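Long-range contact in regulatory protein YycH-like domain-containing protein (Eubacterium rectale, PDB 5COZ), which is of unknown function but resembles YycH-type regulatory proteins and is probably exported as a lipoprotein: residues 129-141 with 192-206. Residues are numbered along the deposited sequence; the frame is centred on the assembly and turned at random.
Sequences THDGKLAVSASKF and LDDKNTLIFPEDDTD
His130 and Asp206 show how one carboxylate can serve helix and loop at once. CG anti to the backbone N (chi1 175°) carries the imidazole off the first turn of helix 130-137 to the loop, where His130 NE2 donates to Asp206 OD1 (2.8 Å), in the ring plane but 32° out of the carboxylate plane. OD2 ties the loop to itself, accepting Glu202 N on its anti lone pair and Asp203 N from above the plane. Leu134 CD1 packs against the same carboxylate, 3.4 Å from Asp206 CG. With an alanine in place of this aspartate, the imidazole would probably lose its acceptor and the two loop amides theirs, leaving the Asp203-Asp206 turn freer to shift. Glu202 crosses Lys133 at about a right angle, and in this salt bridge Lys133 NZ meets the syn lone pair of Glu202 OE2 (2.8 Å).

Beyond the helix, Ala138 O accepts in its carbonyl plane from both Ile199 N and Phe200 N. Asn196 bridges the last helical turn and the chain after it: ND2 gives to Ala135 O (3.0 Å), while OD1 receives Phe141 N (2.8 Å) nearly head-on. Leu192 CD1 lies over one face of the Phe141 ring, a CH-pi contact. The loop between antiparallel strands 188-192 and 211-220 thus holds a short helix by side-chain pairs at its start and, past its end, by backbone and Asn196 bonds around the single Ser139-Leu198 beta bridge.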
ATOM      1  N   THR A 129     -11.588  -2.541 -16.424  1.00 11.39           N
ATOM      2  CA  THR A 129     -11.924  -3.144 -17.709  1.00 11.67           C
ATOM      3  C   THR A 129     -11.816  -4.634 -17.511  1.00 14.20           C
ATOM      4  O   THR A 129     -11.246  -5.081 -16.510  1.00 13.51           O
ATOM      5  CB  THR A 129     -11.009  -2.666 -18.846  1.00 14.24           C
ATOM      6  OG1 THR A 129      -9.683  -3.171 -18.591  1.00 11.80           O
ATOM      7  CG2 THR A 129     -11.019  -1.158 -19.023  1.00 13.23           C
ATOM      8  N   HIS A 130     -12.354  -5.426 -18.463  1.00 13.61           N
ATOM      9  CA  HIS A 130     -12.239  -6.874 -18.355  1.00 14.44           C
ATOM     10  C   HIS A 130     -10.741  -7.294 -18.335  1.00 15.89           C
ATOM     11  O   HIS A 130     -10.336  -8.079 -17.487  1.00 15.43           O
ATOM     12  CB  HIS A 130     -12.987  -7.524 -19.531  1.00 17.15           C
ATOM     13  CG  HIS A 130     -12.834  -9.009 -19.600  1.00 21.97           C
ATOM     14  ND1 HIS A 130     -13.404  -9.837 -18.652  1.00 23.87           N
ATOM     15  CD2 HIS A 130     -12.149  -9.765 -20.491  1.00 24.55           C
ATOM     16  CE1 HIS A 130     -13.060 -11.068 -18.998  1.00 24.07           C
ATOM     17  NE2 HIS A 130     -12.297 -11.073 -20.092  1.00 24.63           N
ATOM     18  N   ASP A 131      -9.912  -6.698 -19.207  1.00 13.26           N
ATOM     19  CA  ASP A 131      -8.479  -7.012 -19.242  1.00 12.40           C
ATOM     20  C   ASP A 131      -7.767  -6.562 -17.941  1.00 13.88           C
ATOM     21  O   ASP A 131      -6.912  -7.282 -17.420  1.00 13.22           O
ATOM     22  CB  ASP A 131      -7.795  -6.356 -20.449  1.00 12.80           C
ATOM     23  CG  ASP A 131      -8.217  -6.910 -21.804  1.00 16.97           C
ATOM     24  OD1 ASP A 131      -8.928  -7.942 -21.832  1.00 18.78           O
ATOM     25  OD2 ASP A 131      -7.820  -6.316 -22.838  1.00 19.18           O
ATOM     26  N   GLY A 132      -8.152  -5.412 -17.407  1.00 11.35           N
ATOM     27  CA  GLY A 132      -7.559  -4.910 -16.168  1.00 10.29           C
ATOM     28  C   GLY A 132      -7.885  -5.806 -14.986  1.00 12.10           C
ATOM     29  O   GLY A 132      -7.017  -6.160 -14.190  1.00 11.14           O
ATOM     30  N   LYS A 133      -9.149  -6.196 -14.885  1.00 11.01           N
ATOM     31  CA  LYS A 133      -9.604  -7.154 -13.870  1.00 11.52           C
ATOM     32  C   LYS A 133      -8.741  -8.436 -13.906  1.00 12.66           C
ATOM     33  O   LYS A 133      -8.227  -8.869 -12.867  1.00 12.71           O
ATOM     34  CB  LYS A 133     -11.079  -7.516 -14.118  1.00 13.10           C
ATOM     35  CG  LYS A 133     -11.638  -8.442 -13.042  1.00 20.22           C
ATOM     36  CD  LYS A 133     -13.113  -8.736 -13.266  1.00 28.85           C
ATOM     37  CE  LYS A 133     -13.356 -10.018 -13.977  1.00 44.63           C
ATOM     38  NZ  LYS A 133     -14.786 -10.420 -13.879  1.00 56.56           N
ATOM     39  N   LEU A 134      -8.571  -9.026 -15.101  1.00 12.45           N
ATOM     40  CA  LEU A 134      -7.811 -10.272 -15.176  1.00 12.92           C
ATOM     41  C   LEU A 134      -6.319 -10.059 -14.919  1.00 13.89           C
ATOM     42  O   LEU A 134      -5.699 -10.895 -14.260  1.00 13.18           O
ATOM     43  CB  LEU A 134      -8.023 -10.970 -16.500  1.00 13.39           C
ATOM     44  CG  LEU A 134      -9.491 -11.340 -16.853  1.00 18.99           C
ATOM     45  CD1 LEU A 134      -9.517 -12.219 -18.047  1.00 18.92           C
ATOM     46  CD2 LEU A 134     -10.221 -12.067 -15.702  1.00 23.02           C
ATOM     47  N   ALA A 135      -5.749  -8.934 -15.389  1.00 12.23           N
ATOM     48  CA  ALA A 135      -4.336  -8.674 -15.117  1.00 11.03           C
ATOM     49  C   ALA A 135      -4.040  -8.511 -13.636  1.00 12.41           C
ATOM     50  O   ALA A 135      -3.061  -9.067 -13.137  1.00 10.58           O
ATOM     51  CB  ALA A 135      -3.875  -7.424 -15.854  1.00 12.45           C
ATOM     52  N   VAL A 136      -4.882  -7.737 -12.922  1.00 11.23           N
ATOM     53  CA  VAL A 136      -4.550  -7.436 -11.542  1.00 10.99           C
ATOM     54  C   VAL A 136      -5.140  -8.438 -10.544  1.00 16.30           C
ATOM     55  O   VAL A 136      -4.555  -8.607  -9.474  1.00 17.46           O
ATOM     56  CB  VAL A 136      -5.002  -5.973 -11.225  1.00 14.84           C
ATOM     57  CG1 VAL A 136      -4.659  -5.561  -9.791  1.00 15.79           C
ATOM     58  CG2 VAL A 136      -4.391  -4.993 -12.227  1.00 14.46           C
ATOM     59  N   SER A 137      -6.209  -9.158 -10.902  1.00 13.87           N
ATOM     60  CA  SER A 137      -6.831 -10.025  -9.896  1.00 14.50           C
ATOM     61  C   SER A 137      -7.081 -11.484 -10.325  1.00 18.95           C
ATOM     62  O   SER A 137      -7.579 -12.271  -9.513  1.00 18.86           O
ATOM     63  CB  SER A 137      -8.139  -9.394  -9.409  1.00 19.27           C
ATOM     64  OG  SER A 137      -9.138  -9.338 -10.412  1.00 27.51           O
ATOM     65  N   ALA A 138      -6.658 -11.883 -11.530  1.00 14.81           N
ATOM     66  CA  ALA A 138      -6.837 -13.278 -11.969  1.00 15.15           C
ATOM     67  C   ALA A 138      -5.520 -13.865 -12.481  1.00 17.70           C
ATOM     68  O   ALA A 138      -5.513 -14.889 -13.177  1.00 18.39           O
ATOM     69  CB  ALA A 138      -7.905 -13.358 -13.033  1.00 16.67           C
ATOM     70  N   SER A 139      -4.402 -13.234 -12.109  1.00 14.57           N
ATOM     71  CA  SER A 139      -3.103 -13.642 -12.595  1.00 13.44           C
ATOM     72  C   SER A 139      -2.120 -13.862 -11.439  1.00 16.33           C
ATOM     73  O   SER A 139      -2.550 -13.910 -10.283  1.00 16.70           O
ATOM     74  CB  SER A 139      -2.587 -12.583 -13.583  1.00 11.84           C
ATOM     75  OG  SER A 139      -3.500 -12.453 -14.668  1.00 13.60           O
ATOM     76  N   LYS A 140      -0.819 -14.008 -11.724  1.00 13.73           N
ATOM     77  CA  LYS A 140       0.193 -14.281 -10.705  1.00 13.16           C
ATOM     78  C   LYS A 140       0.369 -13.092  -9.744  1.00 16.33           C
ATOM     79  O   LYS A 140       0.692 -13.289  -8.557  1.00 16.32           O
ATOM     80  CB  LYS A 140       1.529 -14.648 -11.380  1.00 14.59           C
ATOM     81  CG  LYS A 140       2.498 -15.419 -10.499  1.00 32.49           C
ATOM     82  CD  LYS A 140       3.733 -15.849 -11.290  1.00 41.96           C
ATOM     83  CE  LYS A 140       4.794 -16.482 -10.428  1.00 60.04           C
ATOM     84  NZ  LYS A 140       4.462 -17.890 -10.075  1.00 77.42           N
ATOM     85  N   PHE A 141       0.171 -11.860 -10.256  1.00 11.72           N
ATOM     86  CA  PHE A 141       0.324 -10.675  -9.425  1.00 10.32           C
ATOM     87  C   PHE A 141      -0.752 -10.638  -8.351  1.00 13.09           C
ATOM     88  O   PHE A 141      -1.917 -10.943  -8.613  1.00 15.32           O
ATOM     89  CB  PHE A 141       0.241  -9.409 -10.301  1.00 10.52           C
ATOM     90  CG  PHE A 141       0.415  -8.106  -9.563  1.00  9.54           C
ATOM     91  CD1 PHE A 141       1.669  -7.694  -9.142  1.00  9.09           C
ATOM     92  CD2 PHE A 141      -0.685  -7.321  -9.236  1.00 11.01           C
ATOM     93  CE1 PHE A 141       1.841  -6.472  -8.479  1.00 10.04           C
ATOM     94  CE2 PHE A 141      -0.514  -6.097  -8.562  1.00 11.59           C
ATOM     95  CZ  PHE A 141       0.746  -5.694  -8.184  1.00 10.62           C
ATOM     96  N   LEU A 192       3.665  -5.791 -15.127  1.00  7.68           N
ATOM     97  CA  LEU A 192       2.937  -7.042 -15.321  1.00  8.34           C
ATOM     98  C   LEU A 192       3.038  -7.434 -16.794  1.00 10.18           C
ATOM     99  O   LEU A 192       2.143  -7.167 -17.608  1.00  8.97           O
ATOM    100  CB  LEU A 192       1.487  -6.877 -14.858  1.00  8.45           C
ATOM    101  CG  LEU A 192       1.196  -6.988 -13.346  1.00 12.39           C
ATOM    102  CD1 LEU A 192       2.011  -6.003 -12.494  1.00 13.93           C
ATOM    103  CD2 LEU A 192      -0.282  -6.778 -13.099  1.00 11.84           C
ATOM    104  N   ASP A 193       4.184  -8.027 -17.138  1.00  8.30           N
ATOM    105  CA  ASP A 193       4.439  -8.501 -18.497  1.00  8.98           C
ATOM    106  C   ASP A 193       4.137 -10.026 -18.549  1.00 11.35           C
ATOM    107  O   ASP A 193       3.348 -10.514 -17.734  1.00 10.16           O
ATOM    108  CB  ASP A 193       5.898  -8.188 -18.890  1.00 11.60           C
ATOM    109  CG  ASP A 193       6.957  -8.875 -18.032  1.00 11.18           C
ATOM    110  OD1 ASP A 193       6.591  -9.487 -17.013  1.00 10.61           O
ATOM    111  OD2 ASP A 193       8.144  -8.819 -18.399  1.00 13.27           O
ATOM    112  N   ASP A 194       4.796 -10.793 -19.443  1.00 10.08           N
ATOM    113  CA  ASP A 194       4.518 -12.233 -19.545  1.00 10.30           C
ATOM    114  C   ASP A 194       4.752 -12.995 -18.224  1.00 13.54           C
ATOM    115  O   ASP A 194       4.204 -14.084 -18.071  1.00 14.74           O
ATOM    116  CB  ASP A 194       5.356 -12.853 -20.658  1.00 12.16           C
ATOM    117  CG  ASP A 194       6.828 -12.776 -20.377  1.00 20.64           C
ATOM    118  OD1 ASP A 194       7.396 -11.694 -20.538  1.00 21.06           O
ATOM    119  OD2 ASP A 194       7.396 -13.782 -19.911  1.00 24.91           O
ATOM    120  N   LYS A 195       5.548 -12.427 -17.283  1.00 11.05           N
ATOM    121  CA  LYS A 195       5.800 -13.079 -15.978  1.00 11.19           C
ATOM    122  C   LYS A 195       4.507 -13.100 -15.152  1.00 12.91           C
ATOM    123  O   LYS A 195       4.358 -13.919 -14.237  1.00 13.00           O
ATOM    124  CB  LYS A 195       6.909 -12.367 -15.198  1.00 12.47           C
ATOM    125  CG  LYS A 195       8.279 -12.358 -15.872  1.00 16.92           C
ATOM    126  CD  LYS A 195       8.800 -13.749 -16.255  1.00 18.65           C
ATOM    127  CE  LYS A 195      10.201 -13.687 -16.822  1.00 33.05           C
ATOM    128  NZ  LYS A 195      10.249 -12.963 -18.130  1.00 45.08           N
ATOM    129  N   ASN A 196       3.553 -12.229 -15.498  1.00  9.65           N
ATOM    130  CA  ASN A 196       2.261 -12.181 -14.835  1.00  9.36           C
ATOM    131  C   ASN A 196       1.325 -13.214 -15.479  1.00 12.13           C
ATOM    132  O   ASN A 196       0.406 -12.850 -16.227  1.00 11.95           O
ATOM    133  CB  ASN A 196       1.655 -10.774 -14.914  1.00  8.51           C
ATOM    134  CG  ASN A 196       0.396 -10.660 -14.111  1.00 12.81           C
ATOM    135  OD1 ASN A 196       0.297 -11.208 -13.000  1.00 11.34           O
ATOM    136  ND2 ASN A 196      -0.599  -9.972 -14.647  1.00  9.73           N
ATOM    137  N   THR A 197       1.581 -14.506 -15.214  1.00 11.92           N
ATOM    138  CA  THR A 197       0.816 -15.598 -15.818  1.00 11.99           C
ATOM    139  C   THR A 197      -0.669 -15.463 -15.554  1.00 13.65           C
ATOM    140  O   THR A 197      -1.065 -15.225 -14.403  1.00 13.82           O
ATOM    141  CB  THR A 197       1.313 -16.944 -15.259  1.00 15.66           C
ATOM    142  OG1 THR A 197       2.739 -16.920 -15.175  1.00 17.77           O
ATOM    143  CG2 THR A 197       0.809 -18.163 -16.091  1.00 17.34           C
ATOM    144  N   LEU A 198      -1.489 -15.574 -16.604  1.00 12.78           N
ATOM    145  CA  LEU A 198      -2.930 -15.543 -16.455  1.00 13.20           C
ATOM    146  C   LEU A 198      -3.352 -16.909 -15.879  1.00 18.86           C
ATOM    147  O   LEU A 198      -3.146 -17.939 -16.520  1.00 19.72           O
ATOM    148  CB  LEU A 198      -3.624 -15.212 -17.775  1.00 13.21           C
ATOM    149  CG  LEU A 198      -5.176 -15.190 -17.761  1.00 16.65           C
ATOM    150  CD1 LEU A 198      -5.738 -14.132 -16.791  1.00 16.97           C
ATOM    151  CD2 LEU A 198      -5.706 -14.901 -19.129  1.00 17.14           C
ATOM    152  N   ILE A 199      -3.854 -16.919 -14.640  1.00 17.35           N
ATOM    153  CA  ILE A 199      -4.202 -18.170 -13.961  1.00 17.93           C
ATOM    154  C   ILE A 199      -5.676 -18.496 -14.135  1.00 24.18           C
ATOM    155  O   ILE A 199      -6.010 -19.673 -14.328  1.00 23.44           O
ATOM    156  CB  ILE A 199      -3.790 -18.137 -12.462  1.00 20.78           C
ATOM    157  CG1 ILE A 199      -2.278 -17.829 -12.303  1.00 21.20           C
ATOM    158  CG2 ILE A 199      -4.140 -19.481 -11.762  1.00 21.79           C
ATOM    159  CD1 ILE A 199      -1.812 -17.528 -10.872  1.00 22.80           C
ATOM    160  N   PHE A 200      -6.555 -17.485 -14.080  1.00 21.12           N
ATOM    161  CA  PHE A 200      -7.985 -17.733 -14.176  1.00 21.48           C
ATOM    162  C   PHE A 200      -8.633 -16.997 -15.359  1.00 24.53           C
ATOM    163  O   PHE A 200      -9.421 -16.066 -15.155  1.00 24.03           O
ATOM    164  CB  PHE A 200      -8.677 -17.391 -12.839  1.00 22.87           C
ATOM    165  CG  PHE A 200      -8.116 -18.147 -11.653  1.00 24.65           C
ATOM    166  CD1 PHE A 200      -8.422 -19.489 -11.452  1.00 28.31           C
ATOM    167  CD2 PHE A 200      -7.272 -17.520 -10.742  1.00 27.15           C
ATOM    168  CE1 PHE A 200      -7.889 -20.190 -10.363  1.00 29.63           C
ATOM    169  CE2 PHE A 200      -6.747 -18.220  -9.647  1.00 30.19           C
ATOM    170  CZ  PHE A 200      -7.055 -19.552  -9.469  1.00 28.73           C
ATOM    171  N   PRO A 201      -8.408 -17.452 -16.617  1.00 22.09           N
ATOM    172  CA  PRO A 201      -9.110 -16.817 -17.738  1.00 22.73           C
ATOM    173  C   PRO A 201     -10.614 -17.096 -17.631  1.00 30.01           C
ATOM    174  O   PRO A 201     -11.015 -18.070 -16.983  1.00 31.22           O
ATOM    175  CB  PRO A 201      -8.483 -17.485 -18.974  1.00 24.83           C
ATOM    176  CG  PRO A 201      -8.017 -18.810 -18.488  1.00 28.51           C
ATOM    177  CD  PRO A 201      -7.561 -18.575 -17.079  1.00 23.61           C
ATOM    178  N   GLU A 202     -11.443 -16.228 -18.198  1.00 27.55           N
ATOM    179  CA  GLU A 202     -12.891 -16.440 -18.155  1.00 27.94           C
ATOM    180  C   GLU A 202     -13.352 -17.101 -19.438  1.00 36.69           C
ATOM    181  O   GLU A 202     -14.317 -17.866 -19.421  1.00 37.16           O
ATOM    182  CB  GLU A 202     -13.630 -15.123 -17.916  1.00 28.45           C
ATOM    183  CG  GLU A 202     -13.446 -14.611 -16.499  1.00 32.60           C
ATOM    184  CD  GLU A 202     -14.129 -13.298 -16.175  1.00 43.12           C
ATOM    185  OE1 GLU A 202     -14.852 -12.749 -17.039  1.00 40.28           O
ATOM    186  OE2 GLU A 202     -13.952 -12.827 -15.033  1.00 38.52           O
ATOM    187  N   ASP A 203     -12.658 -16.798 -20.548  1.00 35.03           N
ATOM    188  CA  ASP A 203     -12.880 -17.334 -21.891  1.00 35.95           C
ATOM    189  C   ASP A 203     -11.542 -17.748 -22.482  1.00 38.25           C
ATOM    190  O   ASP A 203     -10.496 -17.333 -21.985  1.00 36.37           O
ATOM    191  CB  ASP A 203     -13.561 -16.285 -22.794  1.00 39.10           C
ATOM    192  CG  ASP A 203     -15.004 -16.012 -22.436  1.00 59.88           C
ATOM    193  OD1 ASP A 203     -15.245 -15.155 -21.556  1.00 62.18           O
ATOM    194  OD2 ASP A 203     -15.896 -16.651 -23.039  1.00 70.41           O
ATOM    195  N   ASP A 204     -11.569 -18.534 -23.568  1.00 35.48           N
ATOM    196  CA  ASP A 204     -10.369 -18.999 -24.272  1.00 35.55           C
ATOM    197  C   ASP A 204      -9.673 -17.835 -25.002  1.00 36.32           C
ATOM    198  O   ASP A 204      -8.518 -17.970 -25.402  1.00 37.68           O
ATOM    199  CB  ASP A 204     -10.736 -20.124 -25.267  1.00 38.67           C
ATOM    200  CG  ASP A 204     -11.836 -19.738 -26.237  1.00 58.80           C
ATOM    201  OD1 ASP A 204     -13.006 -19.622 -25.794  1.00 61.37           O
ATOM    202  OD2 ASP A 204     -11.530 -19.542 -27.435  1.00 68.00           O
ATOM    203  N   THR A 205     -10.376 -16.698 -25.163  1.00 29.13           N
ATOM    204  CA  THR A 205      -9.857 -15.493 -25.806  1.00 26.78           C
ATOM    205  C   THR A 205      -8.989 -14.669 -24.812  1.00 26.00           C
ATOM    206  O   THR A 205      -8.221 -13.829 -25.259  1.00 25.53           O
ATOM    207  CB  THR A 205     -10.999 -14.638 -26.379  1.00 36.83           C
ATOM    208  OG1 THR A 205     -11.839 -14.185 -25.316  1.00 38.09           O
ATOM    209  CG2 THR A 205     -11.825 -15.383 -27.429  1.00 37.64           C
ATOM    210  N   ASP A 206      -9.124 -14.896 -23.486  1.00 20.33           N
ATOM    211  CA  ASP A 206      -8.340 -14.141 -22.490  1.00 17.32           C
ATOM    212  C   ASP A 206      -6.877 -14.547 -22.503  1.00 19.74           C
ATOM    213  O   ASP A 206      -6.557 -15.724 -22.370  1.00 19.20           O
ATOM    214  CB  ASP A 206      -8.929 -14.312 -21.076  1.00 18.63           C
ATOM    215  CG  ASP A 206     -10.328 -13.734 -20.940  1.00 22.79           C
ATOM    216  OD1 ASP A 206     -10.617 -12.702 -21.591  1.00 22.43           O
ATOM    217  OD2 ASP A 206     -11.126 -14.292 -20.162  1.00 25.28           O
TER
HETATM  218  O   HOH W   1      -8.796 -10.632 -21.406  1.00 29.16           O
HETATM  219  O   HOH W   2     -16.859 -10.949 -16.401  1.00 48.56           O
HETATM  220  O   HOH W   3      -2.195 -12.098 -17.021  1.00 12.34           O